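Local structure of protein FimX (Pseudomonas aeruginosa PAO1, 3HV8) at residues P39-R44 and T245-Y250; I192-S197 and I226-E231. The protein carries an EAL domain, a barrel of the TIM-like type with one strand reversed, and holds the ligand C2E in a pocket of that domain. One frame throughout, in Å; residues are numbered along the deposited sequence. Where two conformers were deposited one is given.

Contact 1: P39-R44 and T245-Y250. With C2E (9,9'-[(2R,3R,3aS,5S,7aR,9R,10R,10aS,12S,14aR)-3,5,10,12-tetrahydroxy-5,12-dioxidooctahydro-2H,7H-difuro[3,2-d:3',2'-j][1,3,7,9,2,8]tetraoxadiphosphacyclododecine-2,9-diyl]bis(2-amino-1,9-dihydro-6H-purin-6-one)), chain B.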
# COMPACT_ATOMS: atom_id res chain seq x y z
N PRO A 39 -6.55 -7.69 -4.87
CA PRO A 39 -5.82 -7.59 -6.14
C PRO A 39 -5.84 -6.18 -6.70
O PRO A 39 -6.81 -5.43 -6.52
CB PRO A 39 -6.57 -8.57 -7.07
CG PRO A 39 -7.94 -8.63 -6.47
CD PRO A 39 -7.73 -8.57 -4.98
N VAL A 40 -4.74 -5.83 -7.37
CA VAL A 40 -4.59 -4.57 -8.08
C VAL A 40 -4.47 -4.93 -9.55
O VAL A 40 -3.58 -5.69 -9.95
CB VAL A 40 -3.33 -3.78 -7.57
CG1 VAL A 40 -3.13 -2.50 -8.35
CG2 VAL A 40 -3.47 -3.47 -6.07
N ILE A 41 -5.38 -4.40 -10.36
CA ILE A 41 -5.57 -4.87 -11.73
C ILE A 41 -4.90 -3.92 -12.75
O ILE A 41 -5.13 -2.72 -12.71
CB ILE A 41 -7.09 -5.02 -12.01
CG1 ILE A 41 -7.61 -6.34 -11.43
CG2 ILE A 41 -7.37 -5.00 -13.50
CD1 ILE A 41 -7.64 -6.40 -9.92
N SER A 42 -4.09 -4.49 -13.64
CA SER A 42 -3.46 -3.74 -14.74
C SER A 42 -4.46 -3.51 -15.86
O SER A 42 -5.13 -4.46 -16.29
CB SER A 42 -2.24 -4.49 -15.31
OG SER A 42 -1.77 -3.89 -16.52
N LEU A 43 -4.54 -2.27 -16.33
CA LEU A 43 -5.38 -1.95 -17.49
C LEU A 43 -4.58 -1.88 -18.79
O LEU A 43 -5.16 -1.74 -19.86
CB LEU A 43 -6.13 -0.64 -17.28
CG LEU A 43 -7.16 -0.67 -16.14
CD1 LEU A 43 -7.93 0.63 -16.11
CD2 LEU A 43 -8.10 -1.88 -16.33
N ARG A 44 -3.25 -1.96 -18.71
CA ARG A 44 -2.42 -1.65 -19.88
C ARG A 44 -1.54 -2.79 -20.36
O ARG A 44 -0.65 -2.58 -21.18
CB ARG A 44 -1.57 -0.41 -19.61
CG ARG A 44 -2.36 0.77 -19.07
CD ARG A 44 -3.52 1.19 -19.99
NE ARG A 44 -4.49 2.01 -19.27
CZ ARG A 44 -5.70 2.35 -19.72
NH1 ARG A 44 -6.51 3.10 -18.96
NH2 ARG A 44 -6.10 1.95 -20.92
N THR A 245 -3.41 3.43 -15.03
CA THR A 245 -2.66 2.21 -15.34
C THR A 245 -3.12 0.98 -14.56
O THR A 245 -2.99 -0.15 -15.06
CB THR A 245 -1.12 2.37 -15.26
OG1 THR A 245 -0.79 3.19 -14.16
CG2 THR A 245 -0.59 3.03 -16.53
N TYR A 246 -3.65 1.20 -13.35
CA TYR A 246 -4.17 0.14 -12.51
C TYR A 246 -5.41 0.61 -11.77
O TYR A 246 -5.56 1.81 -11.49
CB TYR A 246 -3.16 -0.29 -11.42
CG TYR A 246 -1.82 -0.77 -11.91
CD1 TYR A 246 -1.56 -2.12 -12.07
CD2 TYR A 246 -0.79 0.14 -12.14
CE1 TYR A 246 -0.32 -2.56 -12.51
CE2 TYR A 246 0.45 -0.30 -12.58
CZ TYR A 246 0.68 -1.65 -12.74
OH TYR A 246 1.92 -2.09 -13.17
N ILE A 247 -6.28 -0.35 -11.46
CA ILE A 247 -7.44 -0.09 -10.63
C ILE A 247 -7.61 -1.14 -9.54
O ILE A 247 -7.03 -2.24 -9.59
CB ILE A 247 -8.73 0.03 -11.49
CG1 ILE A 247 -8.95 -1.25 -12.29
CG2 ILE A 247 -8.68 1.28 -12.36
CD1 ILE A 247 -10.29 -1.26 -13.05
N GLN A 248 -8.39 -0.79 -8.52
CA GLN A 248 -8.64 -1.65 -7.39
C GLN A 248 -10.01 -1.27 -6.82
O GLN A 248 -10.42 -0.10 -6.91
CB GLN A 248 -7.56 -1.43 -6.32
CG GLN A 248 -7.56 -2.46 -5.22
CD GLN A 248 -6.74 -2.01 -4.03
OE1 GLN A 248 -6.86 -0.87 -3.58
NE2 GLN A 248 -5.91 -2.89 -3.52
N GLY A 249 -10.70 -2.24 -6.23
CA GLY A 249 -11.96 -1.95 -5.57
C GLY A 249 -12.81 -3.17 -5.36
O GLY A 249 -12.53 -4.24 -5.89
N TYR A 250 -13.84 -3.00 -4.54
CA TYR A 250 -14.80 -4.08 -4.30
C TYR A 250 -15.40 -4.64 -5.60
O TYR A 250 -15.71 -5.82 -5.67
CB TYR A 250 -15.93 -3.59 -3.38
CG TYR A 250 -15.53 -3.31 -1.94
CD1 TYR A 250 -16.22 -2.37 -1.19
CD2 TYR A 250 -14.47 -3.98 -1.34
CE1 TYR A 250 -15.87 -2.10 0.13
CE2 TYR A 250 -14.11 -3.71 -0.03
CZ TYR A 250 -14.81 -2.78 0.70
OH TYR A 250 -14.45 -2.52 2.01
P1 C2E B . -6.03 2.48 3.04
O2P C2E B . -5.25 3.25 1.87
O1P C2E B . -7.24 3.29 3.32
O5' C2E B . -6.62 1.06 2.62
C5' C2E B . -7.85 1.04 1.88
C4' C2E B . -9.10 0.80 2.76
O4' C2E B . -10.26 0.72 1.90
C3' C2E B . -8.93 -0.60 3.34
O3' C2E B . -9.46 -0.62 4.68
C2' C2E B . -9.71 -1.51 2.37
O2' C2E B . -10.24 -2.67 2.98
C1' C2E B . -10.83 -0.58 1.93
N9 C2E B . -11.40 -0.87 0.62
C8 C2E B . -10.84 -1.64 -0.37
N7 C2E B . -11.56 -1.52 -1.47
C5 C2E B . -12.61 -0.69 -1.21
C6 C2E B . -13.69 -0.21 -2.00
O6 C2E B . -13.82 -0.49 -3.19
N1 C2E B . -14.56 0.59 -1.38
C2 C2E B . -14.43 0.94 -0.08
N2 C2E B . -15.37 1.78 0.48
N3 C2E B . -13.44 0.51 0.66
C4 C2E B . -12.52 -0.29 0.12
P11 C2E B . -8.56 -1.35 5.80
O21 C2E B . -9.37 -1.32 7.15
O11 C2E B . -8.14 -2.69 5.35
O5A C2E B . -7.25 -0.47 5.90
C5A C2E B . -7.37 0.90 6.33
C4A C2E B . -5.99 1.52 6.52
O4A C2E B . -5.28 0.79 7.53
C3A C2E B . -5.08 1.46 5.29
O3A C2E B . -5.27 2.57 4.42
C2A C2E B . -3.71 1.61 5.94
O2A C2E B . -3.48 2.98 6.32
C1A C2E B . -3.89 0.83 7.24
N91 C2E B . -3.42 -0.53 7.05
C81 C2E B . -4.11 -1.62 6.60
N71 C2E B . -3.30 -2.65 6.58
C51 C2E B . -2.07 -2.28 7.07
C61 C2E B . -0.85 -2.93 7.32
O61 C2E B . -0.62 -4.10 6.99
N11 C2E B . 0.14 -2.15 7.85
C21 C2E B . -0.03 -0.83 8.14
N21 C2E B . 1.02 -0.11 8.63
N31 C2E B . -1.15 -0.20 7.89
C41 C2E B . -2.17 -0.92 7.38
O HOH W 1 -9.60 -5.01 -6.23
O HOH W 2 -0.93 -1.44 -16.36
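Thr245 O is gripped twice: Leu43 N donates to it at 2.9 Å in an essentially straight bond (179° at the hydrogen), though from above the carbonyl plane, and a water donates to Thr245 O at 2.8 Å. That water also reaches the hydroxyl of Ser42, whose OG accepts from the backbone of Asp46, so the turn leaving strand 33-42 is linked, directly and through the water, to the start of 246-247. Two residues farther into the strands, Ile41 and Ile247 form an antiparallel hydrogen-bonded pair. Ile41 N meets Ile247 O at 2.8 Å, nearly along the C=O axis, and Ile247 N returns to Ile41 O at 2.9 Å. Ile41 O also takes a CA-H contact from Tyr246 CA at 3.0 Å.

Ser42 and Tyr246, the adjoining non-hydrogen-bonded pair, share one face of the sheet. There the Tyr246 ring runs alongside the opposite backbone, with CE1 3.9 Å from Ser42 CB, while the Val40 side chain crosses that of Tyr246 at about a right angle, CG1 against CB. On the face of Ile41 and Ile247, Ile247 holds CG1 in the crowded position between backbone N and carbonyl carbon (chi1 58°); from there the anti chi2 carries Ile247 CD1 to within 4.0 Å of Leu43 CD2. Beyond the paired part, Tyr250 N donates to C2E O6 at 2.9 Å, and the Tyr250 ring lies flat against the guanine that carries this O6, with C6 over the centre of the tyrosine ring.

This is where strand 33-42 closes onto the last strand of the EAL barrel, 246-247. Helix 233-242 packs on Leu43 and Ile247 through Trp240, Leu236 and Leu239; strand 49-58 flanks Val40 on the other edge of 33-42, and strand 224-227 runs beyond 246-247, Leu224 and Ile226 against Tyr246.

Contact 2: I192-S197 and I226-E231; sequences IKIDGS and IVPFVE. With C2E (9,9'-[(2R,3R,3aS,5S,7aR,9R,10R,10aS,12S,14aR)-3,5,10,12-tetrahydroxy-5,12-dioxidooctahydro-2H,7H-difuro[3,2-d:3',2'-j][1,3,7,9,2,8]tetraoxadiphosphacyclododecine-2,9-diyl]bis(2-amino-1,9-dihydro-6H-purin-6-one)), chain B.
Lys193 leaves its strand with CG anti to the backbone N (chi1 -175°) and stays extended to the tip. Its CB lies 4.0 Å from Ile226 CB, and CG is equally far from Ile226 CG2, the two side chains crossing obliquely. Farther out, Lys193 CE passes 3.7 Å from Pro228 CB, and NZ ends in a salt bridge with Glu52 and a hydrogen bond to Gln248. Beneath this chain the backbones pair in parallel: Ile226 N donates to Ile192 O at 2.9 Å, and Ile226 O takes Ile194 N at 3.0 Å, nearly along the C=O axis. The two strands are the ends of a beta-alpha-beta unit whose helix, 205-220, covers Ile194 with Leu211, Leu214 and Leu218. On that side Ile194 CD1 lies beside Val227 CG2, both side chains pointing the same way.

Past the strand ends, Asp195 OD2 accepts from Ser197 N, an Asx turn, and also from Ser197 OG, and Gly196 CA sits over one face of Phe229, 4.0 Å from CD2. One guanine of C2E lies over the opposite face, displaced from the ring centre. Glu231 OE1 accepts from C2E N1 at 2.7 Å and more weakly from N2.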
# COMPACT_ATOMS: atom_id res chain seq x y z
N ILE A 192 1.75 5.65 -7.85
CA ILE A 192 1.02 6.65 -7.08
C ILE A 192 -0.44 6.24 -7.04
O ILE A 192 -1.09 6.10 -8.10
CB ILE A 192 1.14 8.06 -7.69
CG1 ILE A 192 2.60 8.54 -7.72
CG2 ILE A 192 0.27 9.04 -6.92
CD1 ILE A 192 3.21 8.80 -6.31
N LYS A 193 -0.95 6.03 -5.83
CA LYS A 193 -2.30 5.54 -5.64
C LYS A 193 -3.10 6.73 -5.16
O LYS A 193 -2.84 7.27 -4.08
CB LYS A 193 -2.32 4.41 -4.63
CG LYS A 193 -3.67 3.74 -4.45
CD LYS A 193 -3.52 2.53 -3.54
CE LYS A 193 -4.77 1.69 -3.58
NZ LYS A 193 -4.66 0.57 -2.61
N ILE A 194 -4.05 7.17 -5.97
CA ILE A 194 -4.77 8.38 -5.64
C ILE A 194 -5.86 8.14 -4.60
O ILE A 194 -6.35 7.02 -4.43
CB ILE A 194 -5.35 9.09 -6.90
CG1 ILE A 194 -6.54 8.31 -7.47
CG2 ILE A 194 -4.25 9.32 -7.95
CD1 ILE A 194 -7.30 9.11 -8.53
N ASP A 195 -6.22 9.19 -3.87
CA ASP A 195 -7.21 9.10 -2.81
C ASP A 195 -8.58 8.69 -3.37
O ASP A 195 -8.97 9.15 -4.45
CB ASP A 195 -7.32 10.44 -2.10
CG ASP A 195 -8.10 10.34 -0.82
OD1 ASP A 195 -7.54 9.81 0.16
OD2 ASP A 195 -9.28 10.76 -0.80
N GLY A 196 -9.30 7.86 -2.63
CA GLY A 196 -10.61 7.39 -3.04
C GLY A 196 -11.64 8.49 -3.23
O GLY A 196 -12.64 8.30 -3.94
N SER A 197 -11.40 9.64 -2.62
CA SER A 197 -12.31 10.78 -2.78
C SER A 197 -12.47 11.20 -4.25
O SER A 197 -13.51 11.74 -4.64
CB SER A 197 -11.85 11.98 -1.95
OG SER A 197 -10.59 12.46 -2.38
N ILE A 226 -2.53 4.30 -9.80
CA ILE A 226 -3.45 3.28 -9.30
C ILE A 226 -4.67 4.03 -8.77
O ILE A 226 -4.54 4.94 -7.96
CB ILE A 226 -2.85 2.47 -8.13
CG1 ILE A 226 -1.52 1.82 -8.55
CG2 ILE A 226 -3.86 1.44 -7.66
CD1 ILE A 226 -0.74 1.17 -7.39
N VAL A 227 -5.85 3.66 -9.24
CA VAL A 227 -7.07 4.29 -8.75
C VAL A 227 -7.91 3.28 -8.01
O VAL A 227 -8.36 2.28 -8.58
CB VAL A 227 -7.90 4.90 -9.88
CG1 VAL A 227 -9.12 5.60 -9.32
CG2 VAL A 227 -7.05 5.91 -10.65
N PRO A 228 -8.12 3.50 -6.71
CA PRO A 228 -8.86 2.54 -5.90
C PRO A 228 -10.33 2.92 -5.75
O PRO A 228 -10.81 3.88 -6.36
CB PRO A 228 -8.15 2.67 -4.55
CG PRO A 228 -7.87 4.14 -4.46
CD PRO A 228 -7.54 4.58 -5.89
N PHE A 229 -11.02 2.16 -4.91
CA PHE A 229 -12.44 2.38 -4.59
C PHE A 229 -13.36 2.23 -5.80
O PHE A 229 -14.42 2.87 -5.87
CB PHE A 229 -12.65 3.74 -3.90
CG PHE A 229 -12.27 3.75 -2.43
CD1 PHE A 229 -13.23 3.94 -1.46
CD2 PHE A 229 -10.96 3.55 -2.04
CE1 PHE A 229 -12.90 3.94 -0.11
CE2 PHE A 229 -10.61 3.55 -0.68
CZ PHE A 229 -11.58 3.74 0.27
N VAL A 230 -12.96 1.40 -6.75
CA VAL A 230 -13.84 1.11 -7.88
C VAL A 230 -14.97 0.20 -7.40
O VAL A 230 -14.74 -0.95 -7.03
CB VAL A 230 -13.07 0.46 -9.05
CG1 VAL A 230 -14.03 0.13 -10.20
CG2 VAL A 230 -11.96 1.39 -9.54
N GLU A 231 -16.19 0.73 -7.40
CA GLU A 231 -17.34 -0.06 -6.95
C GLU A 231 -18.44 -0.17 -8.00
O GLU A 231 -19.51 -0.72 -7.70
CB GLU A 231 -17.93 0.54 -5.67
CG GLU A 231 -16.90 0.65 -4.53
CD GLU A 231 -17.55 0.91 -3.18
OE1 GLU A 231 -16.91 1.56 -2.33
OE2 GLU A 231 -18.70 0.47 -2.98
P1 C2E B . -6.03 2.48 3.04
O2P C2E B . -5.25 3.25 1.87
O1P C2E B . -7.24 3.29 3.32
O5' C2E B . -6.62 1.06 2.62
C5' C2E B . -7.85 1.04 1.88
C4' C2E B . -9.10 0.80 2.76
O4' C2E B . -10.26 0.72 1.90
C3' C2E B . -8.93 -0.60 3.34
O3' C2E B . -9.46 -0.62 4.68
C2' C2E B . -9.71 -1.51 2.37
O2' C2E B . -10.24 -2.67 2.98
C1' C2E B . -10.83 -0.58 1.93
N9 C2E B . -11.40 -0.87 0.62
C8 C2E B . -10.84 -1.64 -0.37
N7 C2E B . -11.56 -1.52 -1.47
C5 C2E B . -12.61 -0.69 -1.21
C6 C2E B . -13.69 -0.21 -2.00
O6 C2E B . -13.82 -0.49 -3.19
N1 C2E B . -14.56 0.59 -1.38
C2 C2E B . -14.43 0.94 -0.08
N2 C2E B . -15.37 1.78 0.48
N3 C2E B . -13.44 0.51 0.66
C4 C2E B . -12.52 -0.29 0.12
P11 C2E B . -8.56 -1.35 5.80
O21 C2E B . -9.37 -1.32 7.15
O11 C2E B . -8.14 -2.69 5.35
O5A C2E B . -7.25 -0.47 5.90
C5A C2E B . -7.37 0.90 6.33
C4A C2E B . -5.99 1.52 6.52
O4A C2E B . -5.28 0.79 7.53
C3A C2E B . -5.08 1.46 5.29
O3A C2E B . -5.27 2.57 4.42
C2A C2E B . -3.71 1.61 5.94
O2A C2E B . -3.48 2.98 6.32
C1A C2E B . -3.89 0.83 7.24
N91 C2E B . -3.42 -0.53 7.05
C81 C2E B . -4.11 -1.62 6.60
N71 C2E B . -3.30 -2.65 6.58
C51 C2E B . -2.07 -2.28 7.07
C61 C2E B . -0.85 -2.93 7.32
O61 C2E B . -0.62 -4.10 6.99
N11 C2E B . 0.14 -2.15 7.85
C21 C2E B . -0.03 -0.83 8.14
N21 C2E B . 1.02 -0.11 8.63
N31 C2E B . -1.15 -0.20 7.89
C41 C2E B . -2.17 -0.92 7.38

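Contacts 1 and 2 sit side by side in one barrel sheet, their centres about 9 Å apart, with contact 2 nested in the chain between the two segments of contact 1. Strands 246-247 and 224-227 join them: Val227 N lies 2.9 Å from Tyr246 O. A side-chain tie, Gln248 OE1 to Lys193 NZ at 2.8 Å, bridges them too, and Glu52 takes both Lys193 NZ and Gln248 NE2. Past their strands the two segments 245-250 and 226-231 share one guanine of C2E. Tyr250 and Phe229 take its opposite faces, and each segment also supplies one polar grip on the base, a backbone N-H from 245-250 and a carboxylate from 226-231.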